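Local coordinates for 1,3,6,8-tetrahydroxynaphthalene synthase (Streptomyces coelicolor, PDB 1U0M), which catalyses the iterative condensation of five malonyl-CoA units and the cyclisation of the resulting pentaketide to 1,3,6,8-tetrahydroxynaphthalene, at residues A[199-204]-A[313-318]; A[245-250]-A[282-287]; A[275-280]-A[297-302]. One frame throughout, in Å; residues are numbered along the deposited sequence.

Contact 1 of 3, residues A[199-204]-A[313-318]; sequences GIAAAV and ASAVVL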
# COMPACT_ATOMS: atom_id res chain seq x y z
N GLY A 199 0.46 12.42 -14.44
CA GLY A 199 -0.57 13.30 -13.91
C GLY A 199 -0.70 13.16 -12.40
O GLY A 199 -0.36 12.13 -11.83
N ILE A 200 -1.20 14.21 -11.76
CA ILE A 200 -1.38 14.22 -10.31
C ILE A 200 -2.80 14.68 -9.93
O ILE A 200 -3.27 15.71 -10.40
CB ILE A 200 -0.36 15.15 -9.63
CG1 ILE A 200 1.05 14.70 -9.98
CG2 ILE A 200 -0.58 15.15 -8.11
CD1 ILE A 200 2.13 15.66 -9.55
N ALA A 201 -3.46 13.92 -9.08
CA ALA A 201 -4.81 14.27 -8.64
C ALA A 201 -4.93 14.20 -7.13
O ALA A 201 -4.31 13.35 -6.48
CB ALA A 201 -5.82 13.34 -9.28
N ALA A 202 -5.73 15.11 -6.58
CA ALA A 202 -5.98 15.20 -5.14
C ALA A 202 -7.42 15.62 -4.93
O ALA A 202 -7.87 16.63 -5.48
CB ALA A 202 -5.04 16.23 -4.51
N ALA A 203 -8.15 14.85 -4.15
CA ALA A 203 -9.55 15.15 -3.89
C ALA A 203 -9.90 14.88 -2.44
O ALA A 203 -9.40 13.93 -1.84
CB ALA A 203 -10.44 14.31 -4.79
N VAL A 204 -10.75 15.72 -1.88
CA VAL A 204 -11.15 15.55 -0.50
C VAL A 204 -12.51 14.89 -0.44
O VAL A 204 -13.33 15.06 -1.34
CB VAL A 204 -11.21 16.89 0.22
CG1 VAL A 204 -11.42 16.66 1.71
CG2 VAL A 204 -9.94 17.68 -0.04
N ALA A 313 -3.01 6.41 -15.07
CA ALA A 313 -3.29 5.44 -14.02
C ALA A 313 -4.36 5.85 -13.02
O ALA A 313 -5.43 6.33 -13.39
CB ALA A 313 -2.01 5.08 -13.28
N SER A 314 -4.05 5.65 -11.74
CA SER A 314 -4.96 5.94 -10.64
C SER A 314 -5.61 7.32 -10.70
O SER A 314 -6.70 7.52 -10.17
CB SER A 314 -4.23 5.78 -9.30
OG SER A 314 -3.19 6.74 -9.13
N ALA A 315 -4.96 8.27 -11.37
CA ALA A 315 -5.49 9.62 -11.45
C ALA A 315 -6.60 9.83 -12.47
O ALA A 315 -7.23 10.89 -12.47
CB ALA A 315 -4.35 10.59 -11.72
N VAL A 316 -6.87 8.86 -13.34
CA VAL A 316 -7.92 9.02 -14.34
C VAL A 316 -9.31 9.31 -13.76
O VAL A 316 -9.92 10.32 -14.12
CB VAL A 316 -8.03 7.80 -15.27
CG1 VAL A 316 -9.26 7.94 -16.16
CG2 VAL A 316 -6.78 7.68 -16.14
N VAL A 317 -9.81 8.44 -12.88
CA VAL A 317 -11.13 8.66 -12.30
C VAL A 317 -11.27 10.07 -11.79
O VAL A 317 -12.24 10.76 -12.11
CB VAL A 317 -11.45 7.72 -11.10
CG1 VAL A 317 -11.88 6.37 -11.60
CG2 VAL A 317 -10.25 7.60 -10.20
N LEU A 318 -10.30 10.50 -11.00
CA LEU A 318 -10.29 11.82 -10.40
C LEU A 318 -10.36 12.95 -11.42
O LEU A 318 -11.06 13.94 -11.21
CB LEU A 318 -9.05 11.98 -9.52
CG LEU A 318 -9.17 11.46 -8.08
CD1 LEU A 318 -9.77 10.07 -8.07
CD2 LEU A 318 -7.80 11.47 -7.41
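The methyl of Ala201 lies against one side of Leu318. Its CB is 3.3 Å from Leu318 CD2, closer than two carbons normally pack, and 3.5 Å from Leu318 CB. The Leu318 side chain bends at both its torsions (chi1 -85°, chi2 47°), which lays CD2 over the strand. CD2 also lies 4.3 Å from Ala202 N, so it lies beside the Ala201-Ala202 peptide. One turn earlier on the helix, Ala315 offers its own methyl, and the CB atoms of Ala201 and Ala315 are 4.0 Å apart. Gly199 adds no side chain, and its carbonyl O approaches Ala315 CB at 4.3 Å. This is thiolase-fold packing: strand 198-206, from the N-terminal half, lies on helix 315-326, from the C-terminal half, in the layered alpha-beta-alpha-beta-alpha core. The other face of the strand, with Ile200 and Ala202, packs on helix 73-99. Small residues on the strand let the helix backbone come close, with the CA atoms of Ala201 and Ala315 5.5 Å apart. Every touching residue is buried, and the side chains that meet are all apolar. Near the start of this helix, Ser314 OG is hydrogen-bonded to Glu174 OE2 of strand 167-175.

Contact 2 of 3, residues A[245-250]-A[282-287]; sequences KRVPAT and PRILDD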
# COMPACT_ATOMS: atom_id res chain seq x y z
N LYS A 245 -3.01 -9.34 -23.91
CA LYS A 245 -3.80 -9.03 -25.10
C LYS A 245 -5.30 -9.17 -24.84
O LYS A 245 -6.10 -8.45 -25.43
CB LYS A 245 -3.41 -9.99 -26.22
CG LYS A 245 -1.91 -10.10 -26.52
CD LYS A 245 -1.05 -10.45 -25.28
CE LYS A 245 -1.61 -11.62 -24.47
NZ LYS A 245 -1.79 -12.87 -25.27
N ARG A 246 -5.65 -10.08 -23.94
CA ARG A 246 -7.03 -10.38 -23.58
C ARG A 246 -7.72 -9.44 -22.61
O ARG A 246 -8.88 -9.64 -22.27
CB ARG A 246 -7.11 -11.79 -23.00
CG ARG A 246 -6.71 -12.88 -23.96
CD ARG A 246 -6.54 -14.20 -23.23
NE ARG A 246 -5.40 -14.18 -22.32
CZ ARG A 246 -4.95 -15.23 -21.65
NH1 ARG A 246 -5.54 -16.41 -21.79
NH2 ARG A 246 -3.90 -15.11 -20.85
N VAL A 247 -7.02 -8.41 -22.15
CA VAL A 247 -7.61 -7.49 -21.20
C VAL A 247 -8.94 -6.85 -21.62
O VAL A 247 -9.90 -6.86 -20.85
CB VAL A 247 -6.61 -6.37 -20.81
CG1 VAL A 247 -7.28 -5.36 -19.89
CG2 VAL A 247 -5.41 -6.99 -20.10
N PRO A 248 -9.03 -6.31 -22.85
CA PRO A 248 -10.31 -5.70 -23.25
C PRO A 248 -11.50 -6.68 -23.19
O PRO A 248 -12.55 -6.36 -22.65
CB PRO A 248 -10.02 -5.21 -24.66
CG PRO A 248 -9.04 -6.22 -25.17
CD PRO A 248 -8.10 -6.39 -23.99
N ALA A 249 -11.31 -7.87 -23.75
CA ALA A 249 -12.35 -8.89 -23.77
C ALA A 249 -12.91 -9.19 -22.37
O ALA A 249 -14.02 -9.69 -22.24
CB ALA A 249 -11.81 -10.18 -24.39
N THR A 250 -12.13 -8.87 -21.34
CA THR A 250 -12.55 -9.12 -19.96
C THR A 250 -13.74 -8.23 -19.57
O THR A 250 -14.31 -8.36 -18.48
CB THR A 250 -11.39 -8.87 -18.95
OG1 THR A 250 -11.09 -7.47 -18.91
CG2 THR A 250 -10.15 -9.65 -19.38
N PRO A 282 -9.76 3.89 -25.16
CA PRO A 282 -11.18 3.80 -25.52
C PRO A 282 -11.62 2.40 -25.95
O PRO A 282 -12.81 2.10 -25.95
CB PRO A 282 -11.30 4.82 -26.65
CG PRO A 282 -9.95 4.76 -27.30
CD PRO A 282 -9.04 4.77 -26.09
N ARG A 283 -10.66 1.56 -26.31
CA ARG A 283 -11.00 0.21 -26.73
C ARG A 283 -11.72 -0.48 -25.58
O ARG A 283 -12.88 -0.88 -25.71
CB ARG A 283 -9.73 -0.59 -27.12
CG ARG A 283 -8.72 -0.83 -25.99
CD ARG A 283 -7.82 0.37 -25.73
NE ARG A 283 -6.95 0.67 -26.87
CZ ARG A 283 -6.06 -0.18 -27.37
NH1 ARG A 283 -5.91 -1.39 -26.84
NH2 ARG A 283 -5.32 0.18 -28.41
N ILE A 284 -11.03 -0.59 -24.45
CA ILE A 284 -11.57 -1.22 -23.26
C ILE A 284 -12.79 -0.45 -22.75
O ILE A 284 -13.71 -1.04 -22.18
CB ILE A 284 -10.50 -1.27 -22.15
CG1 ILE A 284 -9.31 -2.11 -22.63
CG2 ILE A 284 -11.09 -1.86 -20.88
CD1 ILE A 284 -8.15 -2.13 -21.66
N LEU A 285 -12.80 0.86 -22.96
CA LEU A 285 -13.90 1.68 -22.50
C LEU A 285 -15.16 1.45 -23.34
O LEU A 285 -16.27 1.54 -22.84
CB LEU A 285 -13.52 3.16 -22.56
CG LEU A 285 -14.41 4.13 -21.77
CD1 LEU A 285 -14.31 3.81 -20.29
CD2 LEU A 285 -13.97 5.56 -22.03
N ASP A 286 -14.96 1.13 -24.62
CA ASP A 286 -16.09 0.88 -25.52
C ASP A 286 -16.71 -0.49 -25.34
O ASP A 286 -17.87 -0.71 -25.72
CB ASP A 286 -15.66 1.06 -26.97
CG ASP A 286 -15.73 2.51 -27.41
OD1 ASP A 286 -16.79 3.13 -27.19
OD2 ASP A 286 -14.75 3.02 -27.99
N ASP A 287 -15.95 -1.43 -24.79
CA ASP A 287 -16.47 -2.77 -24.54
C ASP A 287 -17.38 -2.65 -23.32
O ASP A 287 -18.24 -3.49 -23.09
CB ASP A 287 -15.32 -3.74 -24.24
CG ASP A 287 -14.52 -4.10 -25.48
OD1 ASP A 287 -14.17 -3.19 -26.26
OD2 ASP A 287 -14.24 -5.30 -25.68
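The loop between strand 238-243 and helix 251-263 closes in a short 3-10 turn, residues 248-250, and this turn packs against helix 281-291 in the C-terminal half of the synthase. Pro248 and Ile284 carry the contact. Pro248 CB sits 3.8 Å from Ile284 CG1, and the proline CA is equally near that carbon. Ile284 CG1 is anti to the carbonyl carbon, chi1 -61°, and the extended chain, chi2 175°, carries CD1 on towards the loop. There CD1 meets Val247 CG1 at 3.8 Å, the two side chains crossing obliquely. The valine branch CG1 is anti to its backbone N. The isoleucine thus spans two consecutive loop residues, with CG1 on the proline and CD1 on the valine.

One turn further along the helix, Asp287 brings its carboxyl group beside the proline backbone. Its OD2 is 3.6 Å from Pro248 O and 4.3 Å from Ala249 N, so this is proximity and not a tight polar link. Both Ile284 and Asp287 also touch Met251, the first residue of the helix that follows the loop.

The turn is held from within. Val247 O accepts from two donors of Thr250, the backbone N and the hydroxyl. The bond from Thr250 OG1 is very short at 2.4 Å and lies in the carbonyl plane, with a C=O...donor angle of 156°. This double grip fixes the carbonyl and the threonine rotation together. Thr250 and Arg246 also touch Trp229. The whole is a surface contact, a loop packed on a helix in the C-terminal half of a thiolase-fold enzyme of the chalcone/stilbene synthase family.

Contact 3 of 3, residues A[275-280]-A[297-302]; sequences YIVHAG and HAFRFS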
# COMPACT_ATOMS: atom_id res chain seq x y z
N TYR A 275 -21.62 8.54 -15.07
CA TYR A 275 -20.67 7.50 -15.44
C TYR A 275 -19.23 8.00 -15.52
O TYR A 275 -18.83 8.62 -16.51
CB TYR A 275 -21.05 6.86 -16.78
CG TYR A 275 -22.10 5.77 -16.67
CD1 TYR A 275 -23.45 6.08 -16.49
CD2 TYR A 275 -21.73 4.43 -16.74
CE1 TYR A 275 -24.41 5.06 -16.39
CE2 TYR A 275 -22.68 3.41 -16.64
CZ TYR A 275 -24.02 3.74 -16.47
OH TYR A 275 -24.95 2.72 -16.40
N ILE A 276 -18.47 7.72 -14.47
CA ILE A 276 -17.06 8.12 -14.40
C ILE A 276 -16.23 6.87 -14.13
O ILE A 276 -15.85 6.59 -12.99
CB ILE A 276 -16.84 9.14 -13.26
CG1 ILE A 276 -17.70 10.39 -13.51
CG2 ILE A 276 -15.37 9.53 -13.19
CD1 ILE A 276 -17.37 11.13 -14.78
N VAL A 277 -15.95 6.11 -15.18
CA VAL A 277 -15.18 4.88 -15.05
C VAL A 277 -13.83 4.97 -15.77
O VAL A 277 -13.73 5.59 -16.82
CB VAL A 277 -15.94 3.68 -15.63
CG1 VAL A 277 -17.39 3.74 -15.19
CG2 VAL A 277 -15.84 3.67 -17.14
N HIS A 278 -12.82 4.33 -15.19
CA HIS A 278 -11.50 4.34 -15.80
C HIS A 278 -11.14 3.02 -16.46
O HIS A 278 -11.15 1.96 -15.83
CB HIS A 278 -10.41 4.68 -14.78
CG HIS A 278 -9.02 4.39 -15.26
ND1 HIS A 278 -8.58 4.77 -16.51
CD2 HIS A 278 -7.99 3.72 -14.69
CE1 HIS A 278 -7.33 4.36 -16.68
NE2 HIS A 278 -6.96 3.72 -15.59
N ALA A 279 -10.83 3.11 -17.74
CA ALA A 279 -10.44 1.95 -18.53
C ALA A 279 -9.31 2.45 -19.44
O ALA A 279 -9.37 3.56 -19.98
CB ALA A 279 -11.62 1.46 -19.37
N GLY A 280 -8.26 1.64 -19.58
CA GLY A 280 -7.14 2.02 -20.41
C GLY A 280 -7.47 2.05 -21.88
O GLY A 280 -7.75 1.02 -22.49
N HIS A 297 -21.21 7.55 -25.44
CA HIS A 297 -21.18 8.91 -24.92
C HIS A 297 -21.21 9.04 -23.40
O HIS A 297 -20.90 10.10 -22.87
CB HIS A 297 -22.37 9.69 -25.52
CG HIS A 297 -22.39 11.15 -25.19
ND1 HIS A 297 -21.44 12.03 -25.67
CD2 HIS A 297 -23.24 11.88 -24.44
CE1 HIS A 297 -21.73 13.25 -25.24
NE2 HIS A 297 -22.81 13.19 -24.49
N ALA A 298 -21.57 7.96 -22.72
CA ALA A 298 -21.65 7.98 -21.26
C ALA A 298 -20.30 8.26 -20.62
O ALA A 298 -20.21 9.05 -19.68
CB ALA A 298 -22.20 6.65 -20.76
N PHE A 299 -19.26 7.61 -21.14
CA PHE A 299 -17.91 7.79 -20.62
C PHE A 299 -17.22 8.89 -21.40
O PHE A 299 -16.10 8.72 -21.89
CB PHE A 299 -17.12 6.50 -20.75
CG PHE A 299 -17.94 5.27 -20.52
CD1 PHE A 299 -18.61 4.67 -21.58
CD2 PHE A 299 -18.09 4.74 -19.25
CE1 PHE A 299 -19.42 3.56 -21.37
CE2 PHE A 299 -18.89 3.63 -19.03
CZ PHE A 299 -19.56 3.04 -20.10
N ARG A 300 -17.90 10.03 -21.52
CA ARG A 300 -17.37 11.18 -22.24
C ARG A 300 -16.23 11.82 -21.47
O ARG A 300 -15.25 12.29 -22.06
CB ARG A 300 -18.48 12.21 -22.46
CG ARG A 300 -18.00 13.53 -23.05
CD ARG A 300 -19.14 14.49 -23.40
NE ARG A 300 -19.86 15.01 -22.23
CZ ARG A 300 -20.80 14.35 -21.56
NH1 ARG A 300 -21.16 13.13 -21.94
NH2 ARG A 300 -21.39 14.91 -20.52
N PHE A 301 -16.35 11.83 -20.14
CA PHE A 301 -15.35 12.43 -19.27
C PHE A 301 -14.09 11.58 -19.16
O PHE A 301 -12.98 12.11 -19.16
CB PHE A 301 -15.96 12.65 -17.88
CG PHE A 301 -17.13 13.60 -17.90
CD1 PHE A 301 -16.92 14.98 -17.92
CD2 PHE A 301 -18.43 13.12 -17.94
CE1 PHE A 301 -17.99 15.86 -17.99
CE2 PHE A 301 -19.51 13.99 -18.02
CZ PHE A 301 -19.29 15.36 -18.04
N SER A 302 -14.26 10.27 -19.07
CA SER A 302 -13.13 9.37 -18.99
C SER A 302 -12.34 9.49 -20.28
O SER A 302 -11.14 9.76 -20.27
CB SER A 302 -13.62 7.93 -18.83
OG SER A 302 -14.61 7.83 -17.82
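Ser302 holds OG anti to its carbonyl carbon, chi1 -48°, and this turns the hydroxyl towards the strand. OG donates to Val277 O at 2.6 Å. The C=O...donor angle is 137°, and the donor stands above the carbonyl plane. Tyr275 and Phe299 share this type of first torsion, with CG anti to the carbonyl carbon in both. Their side chains lie side by side and point the same way, but the rings are turned almost square to each other. The planes meet at 87° and the centroids are 5.7 Å apart, an offset edge-to-face pair with the tyrosine edge toward the phenylalanine face. Tyr275 CD2 approaches Phe299 CE2 to 3.7 Å, while the tyrosine OH is hydrogen-bonded to Ser270 O. Val277 crosses the same phenylalanine obliquely. Its CG2 takes the crowded position between the backbone N and the carbonyl carbon, and presses to 3.3 Å from Phe299 CD2.

Strand 276-278 is the outermost strand at this end of the nine-stranded sheet within the chain, paired with strand 337-342. Residues 297-302 return to it after helix 281-291, through an inverse gamma turn centred on Phe299, and begin helix 300-308. An alanine at Ser302 would remove the hydroxyl and would probably leave Val277 O without this donor, loosening the start of the helix from the strand. Ile276 starts out away from the helix, yet its bent chain brings CD1 back to Phe301 CB at 3.7 Å. The CB atoms of Tyr275 and Ala298 lie 4.1 Å apart.

Contacts 2 and 3 interlock along the chain, because their segments alternate, and both are nested inside the loop closed by contact 1. Contact 3 lies between the other two. Its centre is about 14 Å from that of contact 1 and about 13 Å from that of contact 2, while contacts 1 and 2 do not touch. His278 joins contact 3 to contact 1, its ND1 lying 3.3 Å from Val316 CG1. Leu285 joins contact 2 to contact 3, Leu285 CD1 lying 3.5 Å from Val277 CG2. His278 also touches Cys146, probably the active-site cysteine, as in relatives. Side chains of Ile284, Ala315 and Val277 lie about 8, 10 and 11 Å from that of Cys146.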